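FAD-dependent oxidoreductase (Actinomadura kijaniata, PDB 3M9V) probably catalyses a flavin-dependent oxidation in the biosynthesis of the sugar D-kijanose, acting on a dTDP-linked intermediate. Local coordinates at residues Gln272-Thr277 with Glu353-Cys358; Leu304-Ala309 with Asn348-Glu353; Arg338-Ala343 with Met386-Tyr391. All coordinates share one frame; numbering follows the deposited sequence.

In the fold
All three contacts draw on helix 329-362, which runs through the helical C-terminal domain of the acyl-CoA dehydrogenase family. Along the chain, contact 2 falls within the span between the two halves of contact 1, whereas contact 3 alternates with both. Contacts 1 and 2 are direct neighbours, their centres about 10 Å apart: they share Glu353 and join helix 329-362 to helices 264-283 and 291-323. Contact 3 has its centre about 15 Å from contact 2's and about 22 Å from contact 1's. It ties the same long helix to the loop before helix 391-402, so helix 329-362 spans the distance from buried bundle packing to the surroundings of the nucleotide and flavin sites.

Contact 1: residues Gln272-Thr277 with Glu353-Cys358; sequences QAAYDT and EIVSDC
Cys358 packs against Ala274 where helix 329-362 lies beside helix 264-283 in the helical bundle of the acyl-CoA dehydrogenase C-terminal domain. The short segments run nearly side by side, their axes 8.8 Å apart and their directions 20° from parallel. Starting at the backbone, Cys358 CB lies 3.9 Å from Ala274 O. With SG anti to the carbonyl carbon (chi1 -73°), the sulfur is carried on over the face of the Ala274-Tyr275 peptide. There SG is 3.5 Å from Ala274 O, and Tyr275 N, of the same peptide, is 3.6 Å from Cys358 SG. The sulfur lies against backbone, which the methyl-sized Ala274 leaves accessible, and Cys358 SG also touches Ala274 CB at 3.9 Å. No hydrogen bond joins the two segments. The Tyr275 ring packs on helix 291-323, where its OH bonds to Asp301, and Leu376 of helix 372-379 covers both Ala274 and Val355. The CA atoms of Ala274 and Val355 are 5.6 Å apart, a spacing that the small alanine permits. Val355 turns CG2 anti to its carbonyl carbon, and this methyl meets Ala274 CB at 3.9 Å.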
loop_
_atom_site.group_PDB
_atom_site.type_symbol
_atom_site.label_atom_id
_atom_site.label_comp_id
_atom_site.label_asym_id
_atom_site.label_seq_id
_atom_site.Cartn_x
_atom_site.Cartn_y
_atom_site.Cartn_z
ATOM N N GLN A 272 4.912 17.451 -7.886
ATOM C CA GLN A 272 4.817 17.834 -9.298
ATOM C C GLN A 272 6.202 17.882 -9.963
ATOM O O GLN A 272 6.368 17.462 -11.110
ATOM C CB GLN A 272 4.050 19.160 -9.441
ATOM C CG GLN A 272 3.823 19.645 -10.900
ATOM C CD GLN A 272 2.799 18.786 -11.607
ATOM O OE1 GLN A 272 1.646 18.723 -11.189
ATOM N NE2 GLN A 272 3.215 18.092 -12.652
ATOM N N ALA A 273 7.200 18.397 -9.249
ATOM C CA ALA A 273 8.505 18.665 -9.829
ATOM C C ALA A 273 9.159 17.290 -9.982
ATOM O O ALA A 273 9.836 17.082 -10.971
ATOM C CB ALA A 273 9.359 19.590 -8.921
ATOM N N ALA A 274 8.926 16.351 -9.065
ATOM C CA ALA A 274 9.429 14.989 -9.247
ATOM C C ALA A 274 8.863 14.313 -10.501
ATOM O O ALA A 274 9.575 13.746 -11.324
ATOM C CB ALA A 274 9.156 14.122 -7.987
ATOM N N TYR A 275 7.556 14.415 -10.691
ATOM C CA TYR A 275 6.909 13.802 -11.835
ATOM C C TYR A 275 7.454 14.417 -13.135
ATOM O O TYR A 275 7.768 13.677 -14.074
ATOM C CB TYR A 275 5.428 14.099 -11.739
ATOM C CG TYR A 275 4.570 13.457 -12.804
ATOM C CD1 TYR A 275 4.801 12.150 -13.233
ATOM C CD2 TYR A 275 3.518 14.140 -13.372
ATOM C CE1 TYR A 275 3.986 11.554 -14.214
ATOM C CE2 TYR A 275 2.682 13.547 -14.321
ATOM C CZ TYR A 275 2.907 12.261 -14.715
ATOM O OH TYR A 275 2.053 11.736 -15.663
ATOM N N ASP A 276 7.537 15.751 -13.172
ATOM C CA ASP A 276 8.014 16.474 -14.352
ATOM C C ASP A 276 9.422 16.065 -14.736
ATOM O O ASP A 276 9.720 15.930 -15.922
ATOM C CB ASP A 276 8.061 17.976 -14.081
ATOM C CG ASP A 276 6.679 18.578 -14.071
ATOM O OD1 ASP A 276 5.695 17.913 -14.444
ATOM O OD2 ASP A 276 6.577 19.711 -13.598
ATOM N N THR A 277 10.275 15.901 -13.731
ATOM C CA THR A 277 11.629 15.364 -13.888
ATOM C C THR A 277 11.694 13.950 -14.445
ATOM O O THR A 277 12.484 13.666 -15.361
ATOM C CB THR A 277 12.389 15.381 -12.542
ATOM O OG1 THR A 277 12.397 16.726 -12.066
ATOM C CG2 THR A 277 13.828 14.973 -12.729
ATOM N N GLU A 353 5.232 9.037 -1.661
ATOM C CA GLU A 353 5.090 7.876 -2.534
ATOM C C GLU A 353 5.338 8.258 -3.983
ATOM O O GLU A 353 6.081 7.591 -4.703
ATOM C CB GLU A 353 3.669 7.303 -2.508
ATOM C CG GLU A 353 3.488 6.055 -1.689
ATOM C CD GLU A 353 2.005 5.697 -1.600
ATOM O OE1 GLU A 353 1.519 5.491 -0.460
ATOM O OE2 GLU A 353 1.357 5.650 -2.680
ATOM N N ILE A 354 4.681 9.314 -4.445
ATOM C CA ILE A 354 4.989 9.770 -5.799
ATOM C C ILE A 354 6.495 10.022 -6.019
ATOM O O ILE A 354 7.099 9.595 -7.022
ATOM C CB ILE A 354 4.170 11.045 -6.061
ATOM C CG1 ILE A 354 2.680 10.682 -6.126
ATOM C CG2 ILE A 354 4.683 11.771 -7.305
ATOM C CD1 ILE A 354 1.796 11.919 -6.052
ATOM N N VAL A 355 7.121 10.745 -5.094
ATOM C CA VAL A 355 8.509 11.140 -5.323
ATOM C C VAL A 355 9.308 9.840 -5.395
ATOM O O VAL A 355 10.113 9.640 -6.313
ATOM C CB VAL A 355 9.069 12.061 -4.204
ATOM C CG1 VAL A 355 10.567 12.213 -4.346
ATOM C CG2 VAL A 355 8.407 13.457 -4.241
ATOM N N SER A 356 9.078 8.956 -4.424
ATOM C CA SER A 356 9.801 7.690 -4.440
ATOM C C SER A 356 9.634 6.924 -5.756
ATOM O O SER A 356 10.617 6.464 -6.350
ATOM C CB SER A 356 9.471 6.854 -3.196
ATOM O OG SER A 356 10.098 5.591 -3.281
ATOM N N ASP A 357 8.414 6.826 -6.271
ATOM C CA ASP A 357 8.213 6.068 -7.507
ATOM C C ASP A 357 8.942 6.697 -8.695
ATOM O O ASP A 357 9.232 5.977 -9.629
ATOM C CB ASP A 357 6.743 5.908 -7.907
ATOM C CG ASP A 357 6.011 4.927 -7.007
ATOM O OD1 ASP A 357 4.768 4.897 -7.042
ATOM O OD2 ASP A 357 6.660 4.207 -6.225
ATOM N N CYS A 358 9.129 8.015 -8.690
ATOM C CA CYS A 358 9.864 8.758 -9.707
ATOM C C CYS A 358 11.332 8.353 -9.841
ATOM O O CYS A 358 11.901 8.354 -10.944
ATOM C CB CYS A 358 9.730 10.269 -9.515
ATOM S SG CYS A 358 8.091 10.889 -9.958
#

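Contact 2: residues Leu304-Ala309 with Asn348-Glu353; sequences LYALRA and NRLAPE
Between Leu307 and Leu350 no ring or amide side chain takes part; the flat group is the peptide joining Ala306 to Leu307, with a methyl of Leu350 on one face. Leu350 CD1 lies almost straight above Leu307 N, 4.0 Å away, and is equally near Leu307 CA. On the same face Ala306 CB stands 4.4 Å from Leu350 CD1, a looser approach. The two leucines lie alongside one another, each pointing at the other's base: while Leu350 reaches down to the backbone of its partner, Leu307 extends CD1 to within 4.1 Å of Leu350 CB. Its other branch, Leu307 CD2, meets Ala351 CB at 3.9 Å, so the fork of Leu307 spans two successive residues. This reach follows from its CG being anti to the backbone N (chi1 170°).

The side-chain to side-chain contacts are all apolar, and no hydrogen bond passes between the segments. Leu307 is hemmed in further by Ala271 of helix 264-283 and by Val347 and Ile354 of helix 329-362. A second subunit packs nearby, its Thr310 against Ala306, and Tyr305 OH is hydrogen-bonded to His339 of that subunit.

Within segment 348-353 the helix is kinked at Pro352, whose N has no hydrogen to give to the preceding turn, and the bond from Glu353 N to Arg349 O is weak at 3.4 Å. The local axes approach to 9.7 Å with their directions 143° apart, antiparallel in sense but well inclined. That geometry, between helices 291-323 and 329-362 with only a short connection between them, is that of a helical hairpin in the acyl-CoA dehydrogenase C-terminal bundle.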
loop_
_atom_site.group_PDB
_atom_site.type_symbol
_atom_site.label_atom_id
_atom_site.label_comp_id
_atom_site.label_asym_id
_atom_site.label_seq_id
_atom_site.Cartn_x
_atom_site.Cartn_y
_atom_site.Cartn_z
ATOM N N LEU A 304 -0.928 11.765 -8.339
ATOM C CA LEU A 304 -0.759 13.214 -8.359
ATOM C C LEU A 304 -2.105 13.933 -8.515
ATOM O O LEU A 304 -2.381 14.923 -7.826
ATOM C CB LEU A 304 0.159 13.624 -9.502
ATOM C CG LEU A 304 0.465 15.122 -9.668
ATOM C CD1 LEU A 304 1.144 15.663 -8.392
ATOM C CD2 LEU A 304 1.452 15.255 -10.845
ATOM N N TYR A 305 -2.960 13.438 -9.400
ATOM C CA TYR A 305 -4.319 13.988 -9.503
ATOM C C TYR A 305 -5.089 13.952 -8.168
ATOM O O TYR A 305 -5.711 14.941 -7.758
ATOM C CB TYR A 305 -5.105 13.204 -10.556
ATOM C CG TYR A 305 -6.364 13.930 -10.940
ATOM C CD1 TYR A 305 -6.384 14.807 -12.034
ATOM C CD2 TYR A 305 -7.514 13.770 -10.177
ATOM C CE1 TYR A 305 -7.539 15.524 -12.336
ATOM C CE2 TYR A 305 -8.680 14.433 -10.525
ATOM C CZ TYR A 305 -8.684 15.310 -11.595
ATOM O OH TYR A 305 -9.848 16.018 -11.846
ATOM N N ALA A 306 -5.084 12.810 -7.496
ATOM C CA ALA A 306 -5.757 12.644 -6.223
ATOM C C ALA A 306 -5.044 13.538 -5.195
ATOM O O ALA A 306 -5.703 14.100 -4.332
ATOM C CB ALA A 306 -5.681 11.162 -5.742
ATOM N N LEU A 307 -3.724 13.695 -5.270
ATOM C CA LEU A 307 -3.021 14.585 -4.345
ATOM C C LEU A 307 -3.480 16.033 -4.485
ATOM O O LEU A 307 -3.879 16.690 -3.517
ATOM C CB LEU A 307 -1.503 14.478 -4.485
ATOM C CG LEU A 307 -0.615 15.501 -3.755
ATOM C CD1 LEU A 307 -0.732 15.166 -2.259
ATOM C CD2 LEU A 307 0.838 15.300 -4.140
ATOM N N ARG A 308 -3.452 16.539 -5.710
ATOM C CA ARG A 308 -3.957 17.868 -6.020
ATOM C C ARG A 308 -5.428 18.074 -5.653
ATOM O O ARG A 308 -5.775 19.144 -5.136
ATOM C CB ARG A 308 -3.741 18.159 -7.503
ATOM C CG ARG A 308 -2.281 18.419 -7.870
ATOM C CD ARG A 308 -2.246 18.747 -9.359
ATOM N NE ARG A 308 -1.011 19.405 -9.770
ATOM C CZ ARG A 308 -0.812 20.722 -9.853
ATOM N NH1 ARG A 308 -1.767 21.595 -9.583
ATOM N NH2 ARG A 308 0.378 21.178 -10.232
ATOM N N ALA A 309 -6.264 17.060 -5.889
ATOM C CA ALA A 309 -7.703 17.249 -5.718
ATOM C C ALA A 309 -7.922 17.328 -4.212
ATOM O O ALA A 309 -8.836 17.993 -3.781
ATOM C CB ALA A 309 -8.461 16.046 -6.227
ATOM N N ASN A 348 0.723 13.717 3.153
ATOM C CA ASN A 348 1.941 13.159 3.712
ATOM C C ASN A 348 2.165 11.683 3.374
ATOM O O ASN A 348 3.266 11.165 3.532
ATOM C CB ASN A 348 1.916 13.285 5.242
ATOM C CG ASN A 348 2.245 14.687 5.696
ATOM O OD1 ASN A 348 2.813 15.423 4.906
ATOM N ND2 ASN A 348 1.900 15.074 6.929
ATOM N N ARG A 349 1.144 10.976 2.917
ATOM C CA ARG A 349 1.383 9.651 2.366
ATOM C C ARG A 349 1.519 9.728 0.851
ATOM O O ARG A 349 2.437 9.128 0.294
ATOM C CB ARG A 349 0.296 8.649 2.768
ATOM C CG ARG A 349 0.755 7.210 2.594
ATOM C CD ARG A 349 0.063 6.267 3.557
ATOM N NE ARG A 349 0.243 6.644 4.957
ATOM C CZ ARG A 349 -0.708 6.488 5.875
ATOM N NH1 ARG A 349 -0.502 6.848 7.132
ATOM N NH2 ARG A 349 -1.870 5.963 5.521
ATOM N N LEU A 350 0.669 10.480 0.165
ATOM C CA LEU A 350 0.771 10.471 -1.288
ATOM C C LEU A 350 2.014 11.157 -1.831
ATOM O O LEU A 350 2.640 10.635 -2.753
ATOM C CB LEU A 350 -0.452 11.086 -1.953
ATOM C CG LEU A 350 -1.780 10.334 -1.828
ATOM C CD1 LEU A 350 -2.942 11.202 -2.289
ATOM C CD2 LEU A 350 -1.706 9.025 -2.577
ATOM N N ALA A 351 2.344 12.345 -1.329
ATOM C CA ALA A 351 3.479 13.053 -1.917
ATOM C C ALA A 351 4.787 12.253 -1.815
ATOM O O ALA A 351 5.461 12.074 -2.832
ATOM C CB ALA A 351 3.565 14.530 -1.459
ATOM N N PRO A 352 5.157 11.723 -0.633
ATOM C CA PRO A 352 6.409 10.948 -0.676
ATOM C C PRO A 352 6.386 9.691 -1.551
ATOM O O PRO A 352 7.414 9.332 -2.140
ATOM C CB PRO A 352 6.646 10.532 0.789
ATOM C CG PRO A 352 5.958 11.555 1.580
ATOM C CD PRO A 352 4.746 12.008 0.762
ATOM N N GLU A 353 5.232 9.037 -1.661
ATOM C CA GLU A 353 5.090 7.876 -2.534
ATOM C C GLU A 353 5.338 8.258 -3.983
ATOM O O GLU A 353 6.081 7.591 -4.703
ATOM C CB GLU A 353 3.669 7.303 -2.508
ATOM C CG GLU A 353 3.488 6.055 -1.689
ATOM C CD GLU A 353 2.005 5.697 -1.600
ATOM O OE1 GLU A 353 1.519 5.491 -0.460
ATOM O OE2 GLU A 353 1.357 5.650 -2.680
#

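Contact 3: residues Arg338-Ala343 with Met386-Tyr391; sequences RHFQCA and MQPYAY
In the loop that leads into helix 391-402 and carries Gln387, an FMN-binding residue, though no flavin is bound in this chain, the peptide from Pro388 to Tyr389 is held by the side-chain amide of Gln341. Two hydrogen bonds make the grip: Gln341 NE2 gives to Pro388 O at 2.9 Å, with a nearly straight N-H...O angle of 167°, and Tyr389 N gives to Gln341 OE1, also at 2.9 Å. The peptide before Tyr389 is modelled cis, as is the one before Pro388. A cis peptide presents its C=O and N-H on the same side, which lets one primary amide pair with both. The pairing is not flat: Gln341 NE2 stands well above the carbonyl plane of Pro388, while Pro388 O lies close to the plane of the Gln341 amide.

The bend of the Gln341 chain at its second torsion (chi2 -68°) turns the amide toward the loop from helix 329-362, the long helix of the acyl-CoA dehydrogenase C-terminal domain. On one side Gln341 NE2 lies 3.3 Å above the plane of the Phe340 ring, toward its rim. Beyond it, Phe340 CZ comes within 3.7 Å of Pro388 O. On the other side Gln341 CD is 3.6 Å from Tyr389 CD2, amide and ring planes being 53° apart. A leucine in place of Gln341 would probably leave Pro388 O and the N-H of Tyr389 without these mates and the cis peptide freer to shift.

Lys344 adds bonds from its NZ to the carbonyls of Met386 and Tyr389. The side chain of Tyr389 is about 5 Å from that of the dTDP-binding Gln256, and Pro388 CB sits 3.2 Å above the plane of the Tyr389 ring, toward its rim.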
loop_
_atom_site.group_PDB
_atom_site.type_symbol
_atom_site.label_atom_id
_atom_site.label_comp_id
_atom_site.label_asym_id
_atom_site.label_seq_id
_atom_site.Cartn_x
_atom_site.Cartn_y
_atom_site.Cartn_z
ATOM N N ARG A 338 -10.654 19.732 10.829
ATOM C CA ARG A 338 -10.954 18.426 10.263
ATOM C C ARG A 338 -10.678 18.388 8.752
ATOM O O ARG A 338 -10.037 17.461 8.279
ATOM C CB ARG A 338 -12.430 18.096 10.517
ATOM C CG ARG A 338 -12.844 16.745 9.904
ATOM C CD ARG A 338 -12.512 15.625 10.879
ATOM N NE ARG A 338 -13.186 14.335 10.664
ATOM C CZ ARG A 338 -14.383 14.016 11.144
ATOM N NH1 ARG A 338 -15.086 14.901 11.832
ATOM N NH2 ARG A 338 -14.897 12.817 10.923
ATOM N N HIS A 339 -11.151 19.354 7.974
ATOM C CA HIS A 339 -10.705 19.437 6.586
ATOM C C HIS A 339 -9.187 19.459 6.454
ATOM O O HIS A 339 -8.678 18.712 5.623
ATOM C CB HIS A 339 -11.212 20.680 5.850
ATOM C CG HIS A 339 -12.659 20.604 5.461
ATOM N ND1 HIS A 339 -13.092 19.969 4.315
ATOM C CD2 HIS A 339 -13.770 21.088 6.069
ATOM C CE1 HIS A 339 -14.406 20.098 4.212
ATOM N NE2 HIS A 339 -14.843 20.754 5.275
ATOM N N PHE A 340 -8.498 20.307 7.225
ATOM C CA PHE A 340 -7.032 20.422 7.225
ATOM C C PHE A 340 -6.421 19.054 7.524
ATOM O O PHE A 340 -5.582 18.537 6.772
ATOM C CB PHE A 340 -6.578 21.495 8.235
ATOM C CG PHE A 340 -5.089 21.757 8.322
ATOM C CD1 PHE A 340 -4.175 21.307 7.362
ATOM C CD2 PHE A 340 -4.587 22.463 9.422
ATOM C CE1 PHE A 340 -2.795 21.584 7.472
ATOM C CE2 PHE A 340 -3.203 22.690 9.584
ATOM C CZ PHE A 340 -2.303 22.251 8.591
ATOM N N GLN A 341 -6.790 18.464 8.657
ATOM C CA GLN A 341 -6.116 17.224 9.024
ATOM C C GLN A 341 -6.387 15.988 8.143
ATOM O O GLN A 341 -5.503 15.150 7.957
ATOM C CB GLN A 341 -6.249 16.920 10.516
ATOM C CG GLN A 341 -5.776 18.135 11.347
ATOM C CD GLN A 341 -4.274 18.359 11.217
ATOM O OE1 GLN A 341 -3.488 17.401 11.244
ATOM N NE2 GLN A 341 -3.862 19.626 11.118
ATOM N N CYS A 342 -7.605 15.842 7.640
ATOM C CA CYS A 342 -7.920 14.749 6.725
ATOM C C CYS A 342 -6.992 14.867 5.510
ATOM O O CYS A 342 -6.388 13.886 5.094
ATOM C CB CYS A 342 -9.368 14.875 6.219
ATOM S SG CYS A 342 -10.473 14.211 7.474
ATOM N N ALA A 343 -6.919 16.070 4.959
ATOM C CA ALA A 343 -6.109 16.320 3.751
ATOM C C ALA A 343 -4.612 16.179 4.008
ATOM O O ALA A 343 -3.877 15.650 3.173
ATOM C CB ALA A 343 -6.407 17.701 3.133
ATOM N N MET A 386 5.752 18.455 10.679
ATOM C CA MET A 386 5.137 19.750 10.976
ATOM C C MET A 386 3.821 19.717 11.770
ATOM O O MET A 386 2.873 19.005 11.444
ATOM C CB MET A 386 4.963 20.522 9.670
ATOM C CG MET A 386 6.302 20.921 9.027
ATOM S SD MET A 386 6.005 21.876 7.502
ATOM C CE MET A 386 4.598 21.140 6.726
ATOM N N GLN A 387 3.748 20.451 12.872
ATOM C CA GLN A 387 2.538 20.406 13.675
ATOM C C GLN A 387 1.756 21.634 13.223
ATOM O O GLN A 387 2.363 22.626 12.831
ATOM C CB GLN A 387 2.905 20.484 15.163
ATOM C CG GLN A 387 3.207 19.120 15.835
ATOM C CD GLN A 387 2.038 18.133 15.726
ATOM O OE1 GLN A 387 1.074 18.390 14.994
ATOM N NE2 GLN A 387 2.117 16.999 16.425
ATOM N N PRO A 388 0.416 21.585 13.254
ATOM C CA PRO A 388 -0.383 20.438 13.649
ATOM C C PRO A 388 -0.853 19.599 12.459
ATOM O O PRO A 388 -0.999 20.141 11.373
ATOM C CB PRO A 388 -1.586 21.113 14.316
ATOM C CG PRO A 388 -1.730 22.439 13.616
ATOM C CD PRO A 388 -0.412 22.775 12.983
ATOM N N TYR A 389 -1.081 18.298 12.628
ATOM C CA TYR A 389 -0.483 17.495 13.687
ATOM C C TYR A 389 0.427 16.490 12.997
ATOM O O TYR A 389 0.147 16.057 11.873
ATOM C CB TYR A 389 -1.569 16.723 14.438
ATOM C CG TYR A 389 -2.548 17.647 15.133
ATOM C CD1 TYR A 389 -2.158 18.496 16.175
ATOM C CD2 TYR A 389 -3.868 17.687 14.713
ATOM C CE1 TYR A 389 -3.069 19.361 16.789
ATOM C CE2 TYR A 389 -4.772 18.521 15.315
ATOM C CZ TYR A 389 -4.385 19.354 16.338
ATOM O OH TYR A 389 -5.411 20.141 16.825
ATOM N N ALA A 390 1.492 16.084 13.675
ATOM C CA ALA A 390 2.261 14.946 13.185
ATOM C C ALA A 390 1.386 13.685 13.254
ATOM O O ALA A 390 0.421 13.657 14.027
ATOM C CB ALA A 390 3.529 14.778 14.033
ATOM N N TYR A 391 1.724 12.658 12.468
ATOM C CA TYR A 391 0.911 11.460 12.279
ATOM C C TYR A 391 0.294 10.899 13.561
ATOM O O TYR A 391 -0.916 10.725 13.656
ATOM C CB TYR A 391 1.693 10.356 11.552
ATOM C CG TYR A 391 0.888 9.094 11.422
ATOM C CD1 TYR A 391 -0.179 9.026 10.534
ATOM C CD2 TYR A 391 1.197 7.959 12.166
ATOM C CE1 TYR A 391 -0.941 7.886 10.397
ATOM C CE2 TYR A 391 0.432 6.803 12.022
ATOM C CZ TYR A 391 -0.619 6.765 11.130
ATOM O OH TYR A 391 -1.426 5.657 10.968
#